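Local coordinates for glycosyl hydrolases family 2, sugar binding domain protein (Bacteroides uniformis str. 3978 T3 ii, PDB 6D1P) that probably hydrolyses O-glycosidic bonds, acting as a beta-glucuronidase of glycoside hydrolase family 2 in a human gut bacterium, at residues Met350-Glu355 with Glu608-Phe613; Phe360-His365 with His510-Gly515; Ile387-Gly392 with Arg444-Glu449; Ile421-Gly426 with Arg456-Arg461; Ile482-Tyr487 with Arg495-Ala500. All coordinates share one frame; numbering follows the deposited sequence.

Contact 1 (Met350-Glu355 with Glu608-Phe613); sequences MQQIKE and ESYYVF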
# COMPACT_ATOMS: atom_id res chain seq x y z
N MET A 350 -1.56 31.64 6.69
CA MET A 350 -0.72 32.65 7.32
C MET A 350 -1.53 33.89 7.68
O MET A 350 -1.39 34.44 8.78
CB MET A 350 0.46 33.00 6.40
CG MET A 350 1.36 31.80 6.08
SD MET A 350 1.90 30.89 7.54
CE MET A 350 2.82 32.15 8.42
N GLN A 351 -2.45 34.31 6.79
CA GLN A 351 -3.36 35.41 7.15
C GLN A 351 -4.18 35.07 8.39
O GLN A 351 -4.36 35.92 9.26
CB GLN A 351 -4.29 35.74 5.98
CG GLN A 351 -3.84 36.93 5.15
CD GLN A 351 -4.73 37.19 3.94
OE1 GLN A 351 -5.95 37.39 4.07
NE2 GLN A 351 -4.12 37.21 2.74
N GLN A 352 -4.68 33.84 8.48
CA GLN A 352 -5.46 33.46 9.65
C GLN A 352 -4.64 33.60 10.92
O GLN A 352 -5.15 34.00 11.98
CB GLN A 352 -5.96 32.03 9.48
CG GLN A 352 -7.29 31.70 10.15
CD GLN A 352 -7.71 30.24 9.91
OE1 GLN A 352 -6.89 29.43 9.49
NE2 GLN A 352 -8.97 29.92 10.19
N ILE A 353 -3.34 33.27 10.83
CA ILE A 353 -2.45 33.38 11.98
C ILE A 353 -2.22 34.85 12.32
O ILE A 353 -2.38 35.27 13.48
CB ILE A 353 -1.12 32.65 11.67
CG1 ILE A 353 -1.38 31.15 11.51
CG2 ILE A 353 -0.08 32.95 12.75
CD1 ILE A 353 -0.16 30.32 11.27
N LYS A 354 -1.82 35.65 11.32
CA LYS A 354 -1.63 37.08 11.52
C LYS A 354 -2.86 37.72 12.14
O LYS A 354 -2.75 38.48 13.11
CB LYS A 354 -1.29 37.75 10.19
CG LYS A 354 -1.10 39.26 10.32
CD LYS A 354 0.19 39.59 11.05
CE LYS A 354 0.33 41.10 11.26
NZ LYS A 354 1.73 41.44 11.65
N GLU A 355 -4.06 37.38 11.64
CA GLU A 355 -5.30 37.92 12.18
C GLU A 355 -5.58 37.45 13.60
O GLU A 355 -6.42 38.06 14.27
CB GLU A 355 -6.47 37.52 11.29
CG GLU A 355 -6.42 38.23 9.97
CD GLU A 355 -7.34 37.63 8.94
OE1 GLU A 355 -8.21 36.81 9.32
OE2 GLU A 355 -7.17 37.97 7.74
N GLU A 608 -13.03 27.31 19.07
CA GLU A 608 -13.33 28.50 19.86
C GLU A 608 -12.13 29.00 20.66
O GLU A 608 -12.14 30.15 21.12
CB GLU A 608 -14.54 28.22 20.76
CG GLU A 608 -15.71 27.64 19.94
CD GLU A 608 -17.08 28.04 20.45
OE1 GLU A 608 -17.30 29.25 20.78
OE2 GLU A 608 -17.94 27.14 20.54
N SER A 609 -11.09 28.19 20.79
CA SER A 609 -9.86 28.67 21.40
C SER A 609 -9.13 29.67 20.51
O SER A 609 -8.33 30.45 21.02
CB SER A 609 -8.94 27.50 21.70
OG SER A 609 -8.83 26.68 20.55
N TYR A 610 -9.36 29.64 19.19
CA TYR A 610 -8.75 30.63 18.31
C TYR A 610 -9.11 32.06 18.75
O TYR A 610 -8.30 32.97 18.59
CB TYR A 610 -9.17 30.38 16.86
CG TYR A 610 -8.72 31.43 15.85
CD1 TYR A 610 -9.50 32.56 15.58
CD2 TYR A 610 -7.52 31.29 15.15
CE1 TYR A 610 -9.09 33.53 14.64
CE2 TYR A 610 -7.10 32.25 14.21
CZ TYR A 610 -7.89 33.37 13.97
OH TYR A 610 -7.48 34.32 13.04
N TYR A 611 -10.31 32.25 19.31
CA TYR A 611 -10.78 33.57 19.73
C TYR A 611 -10.25 33.96 21.09
O TYR A 611 -10.12 35.16 21.38
CB TYR A 611 -12.32 33.59 19.72
CG TYR A 611 -12.83 33.18 18.36
CD1 TYR A 611 -12.77 34.08 17.30
CD2 TYR A 611 -13.31 31.89 18.11
CE1 TYR A 611 -13.19 33.72 16.04
CE2 TYR A 611 -13.74 31.53 16.82
CZ TYR A 611 -13.67 32.46 15.80
OH TYR A 611 -14.06 32.18 14.53
N VAL A 612 -9.95 32.98 21.95
CA VAL A 612 -9.26 33.30 23.19
C VAL A 612 -7.95 34.01 22.88
O VAL A 612 -7.68 35.09 23.41
CB VAL A 612 -9.04 32.04 24.03
CG1 VAL A 612 -8.24 32.38 25.25
CG2 VAL A 612 -10.39 31.43 24.40
N PHE A 613 -7.14 33.43 21.98
CA PHE A 613 -5.90 34.09 21.58
C PHE A 613 -6.18 35.42 20.91
O PHE A 613 -5.48 36.41 21.17
CB PHE A 613 -5.08 33.19 20.64
CG PHE A 613 -4.27 32.13 21.35
CD1 PHE A 613 -3.06 32.45 21.97
CD2 PHE A 613 -4.73 30.83 21.44
CE1 PHE A 613 -2.34 31.50 22.65
CE2 PHE A 613 -3.99 29.85 22.11
CZ PHE A 613 -2.80 30.19 22.72
O HOH W 1 -9.57 34.96 10.88
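A chi1 of 174°, which sets CG opposite the backbone N, carries the Tyr610 ring off helix 609-617 toward helix 343-356, where the phenol reaches the backbone of Gln352. Tyr610 OH donates to Gln352 O over 2.6 Å. The hydroxyl lies in the carbonyl plane, on a lone pair, with a C=O...donor angle of 140°, and the carbonyl sits at the edge of the ring. Around this bond the contact is light: Gln352 CG lies 3.9 Å from Tyr610 OH, and Glu355 CB comes within 3.8 Å of the same oxygen. The amide of Gln352 turns elsewhere, its NE2 bonding to Gly604 O. One water ties the two helices a second time, donating to Glu355 OE1 at 2.8 Å and to Tyr610 OH at 3.1 Å. Two helices of the TIM barrel domain, far apart in sequence, are thus joined through a hydroxyl that gives one hydrogen bond and receives another, so that a main-chain carbonyl and, through water, a carboxylate fix where the phenol ends.

Contact 2 (Phe360-His365 with His510-Gly515); sequences FIRLGH and HAEWGG. With GOL (glycerol), chain F.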
# COMPACT_ATOMS: atom_id res chain seq x y z
N PHE A 360 4.91 35.84 15.93
CA PHE A 360 6.07 34.97 16.04
C PHE A 360 5.64 33.55 15.70
O PHE A 360 4.55 33.12 16.08
CB PHE A 360 6.63 35.06 17.47
CG PHE A 360 7.94 34.35 17.67
CD1 PHE A 360 8.92 34.37 16.69
CD2 PHE A 360 8.21 33.69 18.86
CE1 PHE A 360 10.14 33.72 16.89
CE2 PHE A 360 9.42 33.05 19.07
CZ PHE A 360 10.39 33.06 18.07
N ILE A 361 6.49 32.82 14.98
CA ILE A 361 6.14 31.45 14.64
C ILE A 361 7.41 30.62 14.55
O ILE A 361 8.44 31.07 14.01
CB ILE A 361 5.32 31.40 13.34
CG1 ILE A 361 4.84 29.97 13.06
CG2 ILE A 361 6.11 32.01 12.17
CD1 ILE A 361 3.79 29.90 11.94
N ARG A 362 7.34 29.41 15.10
CA ARG A 362 8.33 28.37 14.88
C ARG A 362 7.79 27.39 13.85
O ARG A 362 6.69 26.85 14.02
CB ARG A 362 8.66 27.66 16.20
CG ARG A 362 9.65 26.48 16.10
CD ARG A 362 10.06 26.06 17.51
NE ARG A 362 10.75 24.76 17.60
CZ ARG A 362 10.29 23.72 18.30
NH1 ARG A 362 9.12 23.79 18.94
NH2 ARG A 362 11.00 22.60 18.34
N LEU A 363 8.55 27.16 12.78
CA LEU A 363 8.05 26.48 11.58
C LEU A 363 8.21 24.96 11.69
O LEU A 363 8.87 24.31 10.88
CB LEU A 363 8.78 27.02 10.35
CG LEU A 363 8.62 28.52 10.09
CD1 LEU A 363 9.40 28.94 8.86
CD2 LEU A 363 7.14 28.89 9.94
N GLY A 364 7.53 24.38 12.68
CA GLY A 364 7.64 22.96 12.88
C GLY A 364 9.08 22.58 13.18
O GLY A 364 9.85 23.36 13.76
N HIS A 365 9.47 21.38 12.74
CA HIS A 365 10.78 20.84 13.04
C HIS A 365 11.65 20.72 11.80
O HIS A 365 12.50 19.83 11.71
CB HIS A 365 10.64 19.49 13.75
CG HIS A 365 9.85 19.55 15.01
ND1 HIS A 365 10.12 20.47 16.01
CD2 HIS A 365 8.79 18.83 15.45
CE1 HIS A 365 9.27 20.29 17.01
NE2 HIS A 365 8.46 19.30 16.69
N HIS A 510 10.15 30.19 25.77
CA HIS A 510 9.28 29.05 26.01
C HIS A 510 8.69 28.57 24.68
O HIS A 510 7.72 29.13 24.18
CB HIS A 510 8.19 29.38 27.02
CG HIS A 510 7.33 28.21 27.37
ND1 HIS A 510 6.51 28.19 28.47
CD2 HIS A 510 7.15 27.02 26.74
CE1 HIS A 510 5.86 27.04 28.51
NE2 HIS A 510 6.23 26.32 27.47
N ALA A 511 9.28 27.51 24.13
CA ALA A 511 8.76 26.88 22.92
C ALA A 511 7.93 25.66 23.31
O ALA A 511 8.45 24.74 23.96
CB ALA A 511 9.89 26.47 21.97
N GLU A 512 6.64 25.70 22.95
CA GLU A 512 5.65 24.63 23.05
C GLU A 512 4.94 24.67 24.40
O GLU A 512 5.58 24.56 25.44
CB GLU A 512 6.26 23.23 22.81
CG GLU A 512 6.88 23.06 21.44
CD GLU A 512 7.16 21.59 21.07
OE1 GLU A 512 6.49 20.68 21.61
OE2 GLU A 512 8.09 21.34 20.26
N TRP A 513 3.62 24.84 24.35
CA TRP A 513 2.69 24.71 25.47
C TRP A 513 1.29 24.77 24.90
O TRP A 513 1.08 25.23 23.77
CB TRP A 513 2.88 25.81 26.52
CG TRP A 513 2.64 27.18 25.99
CD1 TRP A 513 3.54 27.99 25.37
CD2 TRP A 513 1.41 27.93 26.06
NE1 TRP A 513 2.96 29.19 25.03
CE2 TRP A 513 1.66 29.18 25.46
CE3 TRP A 513 0.14 27.66 26.57
CZ2 TRP A 513 0.67 30.16 25.37
CZ3 TRP A 513 -0.83 28.63 26.47
CH2 TRP A 513 -0.56 29.86 25.87
N GLY A 514 0.33 24.34 25.70
CA GLY A 514 -1.06 24.30 25.28
C GLY A 514 -1.68 22.96 25.62
O GLY A 514 -1.51 22.47 26.74
N GLY A 515 -2.34 22.33 24.65
CA GLY A 515 -2.91 21.02 24.86
C GLY A 515 -3.98 20.70 23.83
O GLY A 515 -4.38 21.55 23.03
C1 GOL F . 5.16 17.68 19.62
O1 GOL F . 5.12 19.00 20.14
C2 GOL F . 6.61 17.33 19.27
O2 GOL F . 6.95 17.71 17.98
C3 GOL F . 7.47 17.99 20.36
O3 GOL F . 8.41 18.79 19.73
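Arg362 and Glu512 meet inside a TIM barrel, on strand 360-362 and just beyond strand 510-511, two strands that are not paired with each other. The ionic part is a salt bridge in which Arg362 NH1 donates to Glu512 OE2 over 3.0 Å, almost straight at 173°. The oxygen lies in the guanidinium plane and offers its anti lone pair, and the two flat groups are nearly coplanar. Arg362 NE forms a salt bridge with Glu386 and NH1 also bonds His329 NE2, so the guanidinium is held from several sides.

Hydrogen bonds to a glycerol, probably from the crystallisation liquor, form the second group. Glycerol O1 donates to Glu512 OE1 and glycerol O3 to Glu512 OE2, each over 2.6 Å, while His365 NE2 and glycerol O2 share a bond of 2.5 Å. A polyol held by a carboxylate and an imidazole is consistent with a sugar-binding pocket at the C-terminal ends of the barrel strands, where TIM-barrel active sites lie.

Apolar and van der Waals contact is slight. Ala511 CB lies 4.1 Å from Arg362 NH1, oblique to the guanidinium. The imidazole of His365, whose ND1 bonds to Glu386, presents its edge to the glutamate, with CE1 3.6 Å from Glu512 OE2.

Contact 3 (Ile387-Gly392 with Arg444-Glu449); sequences IPWCRG and RAFMGE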
# COMPACT_ATOMS: atom_id res chain seq x y z
N ILE A 387 16.55 22.75 11.91
CA ILE A 387 16.80 21.53 11.14
C ILE A 387 16.10 20.34 11.78
O ILE A 387 15.86 20.33 12.99
CB ILE A 387 18.30 21.23 10.99
CG1 ILE A 387 19.00 21.22 12.36
CG2 ILE A 387 18.93 22.18 9.99
CD1 ILE A 387 20.32 20.43 12.33
N PRO A 388 15.80 19.28 11.00
CA PRO A 388 15.01 18.18 11.56
C PRO A 388 15.83 17.15 12.32
O PRO A 388 15.56 15.94 12.22
CB PRO A 388 14.32 17.57 10.31
CG PRO A 388 15.14 17.99 9.16
CD PRO A 388 16.00 19.15 9.54
N TRP A 389 16.83 17.60 13.09
CA TRP A 389 17.47 16.74 14.09
C TRP A 389 16.50 16.64 15.26
O TRP A 389 16.57 17.37 16.25
CB TRP A 389 18.83 17.27 14.51
CG TRP A 389 19.60 16.27 15.31
CD1 TRP A 389 19.37 14.93 15.36
CD2 TRP A 389 20.71 16.52 16.18
NE1 TRP A 389 20.26 14.33 16.21
CE2 TRP A 389 21.10 15.28 16.72
CE3 TRP A 389 21.41 17.67 16.55
CZ2 TRP A 389 22.17 15.15 17.61
CZ3 TRP A 389 22.47 17.55 17.43
CH2 TRP A 389 22.84 16.29 17.96
N CYS A 390 15.56 15.71 15.14
CA CYS A 390 14.37 15.67 15.99
C CYS A 390 14.19 14.24 16.50
O CYS A 390 13.69 13.38 15.77
CB CYS A 390 13.15 16.16 15.20
SG CYS A 390 11.58 16.15 16.06
N ARG A 391 14.62 14.01 17.75
CA ARG A 391 14.49 12.75 18.48
C ARG A 391 15.41 11.65 17.96
O ARG A 391 15.96 11.74 16.85
CB ARG A 391 13.05 12.23 18.48
CG ARG A 391 12.06 13.12 19.26
CD ARG A 391 10.65 12.54 19.28
NE ARG A 391 9.79 13.40 20.09
CZ ARG A 391 8.50 13.19 20.32
NH1 ARG A 391 7.88 12.12 19.81
NH2 ARG A 391 7.82 14.05 21.09
N GLY A 392 15.65 10.64 18.82
CA GLY A 392 16.17 9.35 18.42
C GLY A 392 17.61 9.07 18.81
O GLY A 392 18.00 7.90 18.84
N ARG A 444 26.35 16.05 22.75
CA ARG A 444 26.95 17.34 23.08
C ARG A 444 27.97 17.75 22.02
O ARG A 444 27.92 18.87 21.49
CB ARG A 444 27.62 17.28 24.46
CG ARG A 444 26.88 17.98 25.57
CD ARG A 444 27.75 18.12 26.82
NE ARG A 444 28.58 19.32 26.84
CZ ARG A 444 28.12 20.55 27.09
NH1 ARG A 444 26.83 20.75 27.32
NH2 ARG A 444 28.95 21.59 27.11
N ALA A 445 28.89 16.84 21.69
CA ALA A 445 29.97 17.18 20.77
C ALA A 445 29.41 17.60 19.41
O ALA A 445 29.85 18.60 18.84
CB ALA A 445 30.91 15.99 20.61
N PHE A 446 28.45 16.85 18.88
CA PHE A 446 27.89 17.20 17.59
C PHE A 446 27.00 18.44 17.69
O PHE A 446 26.98 19.27 16.78
CB PHE A 446 27.13 16.02 17.00
CG PHE A 446 26.63 16.25 15.60
CD1 PHE A 446 27.53 16.49 14.57
CD2 PHE A 446 25.28 16.23 15.32
CE1 PHE A 446 27.08 16.71 13.29
CE2 PHE A 446 24.82 16.44 14.04
CZ PHE A 446 25.72 16.69 13.02
N MET A 447 26.26 18.58 18.79
CA MET A 447 25.51 19.81 18.99
C MET A 447 26.44 21.02 18.98
O MET A 447 26.13 22.04 18.36
CB MET A 447 24.73 19.75 20.31
CG MET A 447 23.76 20.92 20.50
SD MET A 447 22.38 20.84 19.32
CE MET A 447 21.42 19.52 20.06
N GLY A 448 27.59 20.91 19.64
CA GLY A 448 28.52 22.03 19.68
C GLY A 448 29.13 22.32 18.33
O GLY A 448 29.38 23.48 18.00
N GLU A 449 29.37 21.28 17.52
CA GLU A 449 29.83 21.50 16.16
C GLU A 449 28.78 22.26 15.34
O GLU A 449 29.12 23.16 14.56
CB GLU A 449 30.16 20.16 15.48
CG GLU A 449 30.52 20.30 14.00
CD GLU A 449 30.72 18.97 13.25
OE1 GLU A 449 30.88 17.90 13.89
OE2 GLU A 449 30.75 19.01 12.01
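Trp389 reaches from the loop after strand 382-386 to helix 440-457, making a T-shaped aromatic pair with Phe446 and a Met-aromatic contact with Met447 in the TIM barrel domain. From CB the indole leaves with CG anti to the backbone N (chi1 -168°), which aims its six-membered ring at the helix. On the pyrrole side, NE1 bonds to Gly393 O. Farther out, CE3 lies 4.0 Å from Met447 CE, and CZ3 comes closer to that methyl, 3.4 Å. The sulfur follows obliquely, Met447 SD standing 3.8 Å from Trp389 CZ3. Phe446 turns its edge to one face of the indole, the centroids of the indole's six-membered ring and of the Phe446 ring 5.2 Å apart and the planes at 72°. A leucine in place of Trp389 would probably leave the Phe446 edge without the aromatic face it meets, and Gly393 O without its indole donor. Off-centre over that face, toward its rim, sits Phe446 CD2, 3.6 Å from Trp389 CH2.

Contact 4 (Ile421-Gly426 with Arg456-Arg461); sequences ILWGLG and RLDPTR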
# COMPACT_ATOMS: atom_id res chain seq x y z
N ILE A 421 14.91 35.22 13.07
CA ILE A 421 15.85 35.60 14.11
C ILE A 421 16.49 34.40 14.80
O ILE A 421 17.53 34.57 15.46
CB ILE A 421 15.16 36.50 15.16
CG1 ILE A 421 13.93 35.81 15.72
CG2 ILE A 421 14.75 37.80 14.53
CD1 ILE A 421 13.36 36.49 16.89
N LEU A 422 15.96 33.19 14.65
CA LEU A 422 16.51 32.04 15.36
C LEU A 422 16.68 30.87 14.40
O LEU A 422 15.73 30.48 13.72
CB LEU A 422 15.62 31.62 16.53
CG LEU A 422 15.64 32.57 17.73
CD1 LEU A 422 14.53 32.23 18.70
CD2 LEU A 422 17.00 32.56 18.44
N TRP A 423 17.91 30.35 14.34
CA TRP A 423 18.19 29.05 13.73
C TRP A 423 18.16 28.00 14.83
O TRP A 423 18.98 28.05 15.76
CB TRP A 423 19.54 29.04 13.04
CG TRP A 423 19.77 30.06 11.96
CD1 TRP A 423 20.82 30.93 11.87
CD2 TRP A 423 18.95 30.29 10.81
NE1 TRP A 423 20.70 31.69 10.74
CE2 TRP A 423 19.57 31.32 10.06
CE3 TRP A 423 17.76 29.73 10.32
CZ2 TRP A 423 19.02 31.81 8.88
CZ3 TRP A 423 17.23 30.21 9.14
CH2 TRP A 423 17.86 31.24 8.43
N GLY A 424 17.24 27.04 14.73
CA GLY A 424 17.21 25.93 15.67
C GLY A 424 18.08 24.76 15.20
O GLY A 424 18.13 24.45 14.02
N LEU A 425 18.76 24.13 16.15
CA LEU A 425 19.68 23.04 15.82
C LEU A 425 19.10 21.65 16.06
O LEU A 425 19.65 20.67 15.54
CB LEU A 425 20.99 23.17 16.59
CG LEU A 425 21.62 24.57 16.55
CD1 LEU A 425 22.80 24.65 17.51
CD2 LEU A 425 22.03 24.97 15.13
N GLY A 426 18.01 21.53 16.81
CA GLY A 426 17.41 20.23 17.02
C GLY A 426 16.30 20.33 18.03
O GLY A 426 16.15 21.35 18.72
N ARG A 456 29.29 30.42 12.45
CA ARG A 456 30.27 30.75 11.43
C ARG A 456 29.58 31.15 10.14
O ARG A 456 30.02 32.07 9.44
CB ARG A 456 31.21 29.56 11.20
CG ARG A 456 32.37 29.85 10.27
CD ARG A 456 33.05 28.53 9.92
NE ARG A 456 32.45 27.89 8.75
CZ ARG A 456 32.26 26.58 8.61
NH1 ARG A 456 32.59 25.74 9.59
NH2 ARG A 456 31.71 26.10 7.50
N LEU A 457 28.46 30.49 9.81
CA LEU A 457 27.78 30.80 8.56
C LEU A 457 27.03 32.13 8.66
O LEU A 457 26.99 32.89 7.69
CB LEU A 457 26.80 29.68 8.18
CG LEU A 457 27.26 28.37 7.54
CD1 LEU A 457 26.03 27.66 7.01
CD2 LEU A 457 28.27 28.56 6.43
N ASP A 458 26.39 32.40 9.80
CA ASP A 458 25.54 33.59 9.94
C ASP A 458 25.70 34.16 11.33
O ASP A 458 24.91 33.85 12.24
CB ASP A 458 24.08 33.28 9.64
CG ASP A 458 23.16 34.48 9.87
OD1 ASP A 458 23.64 35.65 9.87
OD2 ASP A 458 21.95 34.26 10.08
N PRO A 459 26.70 35.01 11.54
CA PRO A 459 26.88 35.62 12.87
C PRO A 459 25.74 36.52 13.29
O PRO A 459 25.65 36.83 14.48
CB PRO A 459 28.18 36.42 12.71
CG PRO A 459 28.85 35.85 11.53
CD PRO A 459 27.77 35.39 10.61
N THR A 460 24.85 36.93 12.37
CA THR A 460 23.84 37.93 12.71
C THR A 460 22.62 37.36 13.42
O THR A 460 21.72 38.13 13.77
CB THR A 460 23.34 38.69 11.46
OG1 THR A 460 22.38 37.90 10.74
CG2 THR A 460 24.50 39.06 10.52
N ARG A 461 22.56 36.04 13.65
CA ARG A 461 21.37 35.45 14.25
C ARG A 461 21.77 34.53 15.39
O ARG A 461 22.92 34.12 15.51
CB ARG A 461 20.54 34.71 13.22
CG ARG A 461 19.94 35.65 12.16
CD ARG A 461 18.95 34.90 11.31
NE ARG A 461 18.29 35.72 10.29
CZ ARG A 461 18.87 36.12 9.17
NH1 ARG A 461 20.14 35.82 8.92
NH2 ARG A 461 18.18 36.84 8.30
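Ile421 and Arg461 bring the backbones closest, with CA atoms 5.5 Å apart, inside a beta-alpha-beta unit of the TIM barrel made by strand 420-432, helix 440-457 and strand 462-466. Residues 421-426 belong to the first of these strands. The other segment leaves the helix at Asp458 and folds through a type I turn to Arg461, delivering the chain to the next strand beside the first.

Asp458 works on both sides of this corner. Its OD1 accepts from Thr460 N at 3.1 Å, an Asx turn whose donor comes from above the carboxylate plane, and also from Thr460 OG1, which meets the syn lone pair of OD1. Its OD2 takes the indole of Trp423, NE1 donating over 2.9 Å at 156° to the anti lone pair, while Arg461 NH1 reaches the same oxygen over 2.7 Å from above the carboxylate plane, in a salt bridge. With an alanine here both acceptors are gone, which is likely to leave Trp423 NE1 and the Arg461 guanidinium without their shared partner and the turn without its side-chain bracing.

Arg461, extended from CG to NE, passes Trp423 on its way to further backbone acceptors: NE bonds to Val420 O and NH2 to the carbonyls of Arg415 and His417. Its aliphatic part runs obliquely past the indole, Arg461 CD lying 3.7 Å from Trp423 NE1.

Contact 5 (Ile482-Tyr487 with Arg495-Ala500); sequences IWAGWY and REMETA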
# COMPACT_ATOMS: atom_id res chain seq x y z
N ILE A 482 7.79 22.70 29.01
CA ILE A 482 6.91 23.24 30.04
C ILE A 482 5.47 23.26 29.53
O ILE A 482 5.12 24.10 28.69
CB ILE A 482 7.33 24.64 30.51
CG1 ILE A 482 8.69 24.61 31.20
CG2 ILE A 482 6.28 25.20 31.46
CD1 ILE A 482 9.25 26.01 31.52
N TRP A 483 4.64 22.38 30.08
CA TRP A 483 3.26 22.17 29.64
C TRP A 483 2.34 22.18 30.85
O TRP A 483 1.62 21.21 31.12
CB TRP A 483 3.10 20.84 28.89
CG TRP A 483 3.76 20.79 27.56
CD1 TRP A 483 5.09 20.62 27.30
CD2 TRP A 483 3.11 20.91 26.29
NE1 TRP A 483 5.30 20.63 25.93
CE2 TRP A 483 4.10 20.80 25.30
CE3 TRP A 483 1.77 21.11 25.89
CZ2 TRP A 483 3.81 20.89 23.93
CZ3 TRP A 483 1.49 21.20 24.55
CH2 TRP A 483 2.50 21.08 23.58
N ALA A 484 2.38 23.29 31.59
CA ALA A 484 1.54 23.47 32.77
C ALA A 484 0.10 23.11 32.45
O ALA A 484 -0.47 23.62 31.49
CB ALA A 484 1.62 24.93 33.24
N GLY A 485 -0.48 22.25 33.26
CA GLY A 485 -1.84 21.83 33.04
C GLY A 485 -2.04 20.78 31.96
O GLY A 485 -3.15 20.25 31.83
N TRP A 486 -1.01 20.45 31.18
CA TRP A 486 -1.16 19.46 30.12
C TRP A 486 -0.34 18.21 30.41
O TRP A 486 -0.91 17.19 30.78
CB TRP A 486 -0.84 20.01 28.73
CG TRP A 486 -1.34 19.01 27.74
CD1 TRP A 486 -0.60 18.15 26.94
CD2 TRP A 486 -2.72 18.68 27.50
NE1 TRP A 486 -1.45 17.34 26.20
CE2 TRP A 486 -2.75 17.65 26.53
CE3 TRP A 486 -3.92 19.17 28.01
CZ2 TRP A 486 -3.94 17.11 26.05
CZ3 TRP A 486 -5.11 18.63 27.53
CH2 TRP A 486 -5.11 17.61 26.57
N TYR A 487 0.98 18.25 30.25
CA TYR A 487 1.77 17.08 30.61
C TYR A 487 2.27 17.12 32.04
O TYR A 487 2.69 16.07 32.56
CB TYR A 487 2.96 16.93 29.66
CG TYR A 487 2.60 16.66 28.22
CD1 TYR A 487 1.85 15.53 27.87
CD2 TYR A 487 3.02 17.52 27.21
CE1 TYR A 487 1.54 15.27 26.55
CE2 TYR A 487 2.71 17.26 25.88
CZ TYR A 487 1.97 16.12 25.56
OH TYR A 487 1.65 15.86 24.26
N ARG A 495 3.15 30.31 35.92
CA ARG A 495 4.14 31.33 36.23
C ARG A 495 5.31 30.74 37.02
O ARG A 495 6.47 31.03 36.73
CB ARG A 495 3.50 32.49 37.00
CG ARG A 495 4.49 33.61 37.32
CD ARG A 495 3.99 34.50 38.46
NE ARG A 495 2.92 35.42 38.06
CZ ARG A 495 1.92 35.78 38.85
NH1 ARG A 495 1.83 35.28 40.08
NH2 ARG A 495 0.98 36.63 38.42
N GLU A 496 5.02 29.91 38.02
CA GLU A 496 6.08 29.32 38.83
C GLU A 496 7.05 28.51 37.96
O GLU A 496 8.26 28.73 38.00
CB GLU A 496 5.46 28.46 39.95
CG GLU A 496 6.48 27.70 40.83
CD GLU A 496 5.83 26.70 41.80
OE1 GLU A 496 4.63 26.86 42.16
OE2 GLU A 496 6.52 25.73 42.20
N MET A 497 6.51 27.61 37.11
CA MET A 497 7.34 26.83 36.20
C MET A 497 8.06 27.72 35.19
O MET A 497 9.22 27.46 34.84
CB MET A 497 6.49 25.78 35.48
CG MET A 497 5.74 24.87 36.42
SD MET A 497 4.29 24.10 35.66
CE MET A 497 5.00 22.72 34.73
N GLU A 498 7.40 28.77 34.73
CA GLU A 498 8.07 29.67 33.79
C GLU A 498 9.22 30.41 34.47
O GLU A 498 10.30 30.59 33.87
CB GLU A 498 7.08 30.68 33.21
CG GLU A 498 7.53 31.32 31.91
CD GLU A 498 7.26 30.42 30.71
OE1 GLU A 498 7.61 29.23 30.77
OE2 GLU A 498 6.66 30.90 29.71
N THR A 499 9.01 30.86 35.71
CA THR A 499 10.07 31.55 36.43
C THR A 499 11.25 30.62 36.70
O THR A 499 12.41 31.00 36.50
CB THR A 499 9.53 32.13 37.74
OG1 THR A 499 8.40 32.97 37.48
CG2 THR A 499 10.59 32.98 38.39
N ALA A 500 10.96 29.39 37.13
CA ALA A 500 12.02 28.39 37.29
C ALA A 500 12.82 28.23 36.01
O ALA A 500 14.06 28.15 36.04
CB ALA A 500 11.43 27.05 37.72
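Ile482 opens the contact, its side chain directed at helix 494-503 with CG2 anti to the backbone N and CG1 beside it (chi1 -65°). The two branches thereby find different partners. Ile482 CG2 lies alongside Met497 CB at 4.1 Å, whereas CD1 reaches over the helix backbone to within 3.6 Å of Met497 O. The same methyl also comes 3.7 Å from Glu498 OE1, an apolar cover beside a carboxylate whose OE2 is bonded to Tyr494 OH and to His510 ND1. Trp483 points away from the helix, and its side chain packs on Glu512 instead. Ala484 faces the helix again: its CB touches Met497 SD at 3.7 Å. The thioether bends at its last torsion (chi3 81°), which turns Met497 CE against the backbone of the loop, 4.0 Å from Ala484 CA. No hydrogen bond crosses between the two segments, so the fit rests on van der Waals contact, mainly of methyl groups and the thioether. In the fold, the loop after strand 477-479 is laid against the helix that follows it, while Ala484 also touches His560 of helix 550-564 and Glu498 ties helix 494-503 to strand 510-511.

All five contacts belong to the TIM barrel domain, yet their chemistry changes with place. Contacts 2 to 5 are buried, contacts 3 to 5 farther from the chain's centre than contact 2, a salt bridge whose carboxylate also binds a glycerol; only contact 1, between outer helices, is partly exposed, and it relies on a hydroxyl and a water. Contacts 3 and 4 share helix 440-457 and meet where Ile387 N approaches Gly424 O at 3.1 Å, but one is aromatic and sulfur packing and the other a charged, hydrogen-bonded corner. Contact 5, mostly apolar, joins contact 2 through Glu498 and His510. Contacts 1 and 2 pack together through Ile353 and Ile361, whereas contacts 1 and 3 stay about 17 Å apart at their nearest atoms.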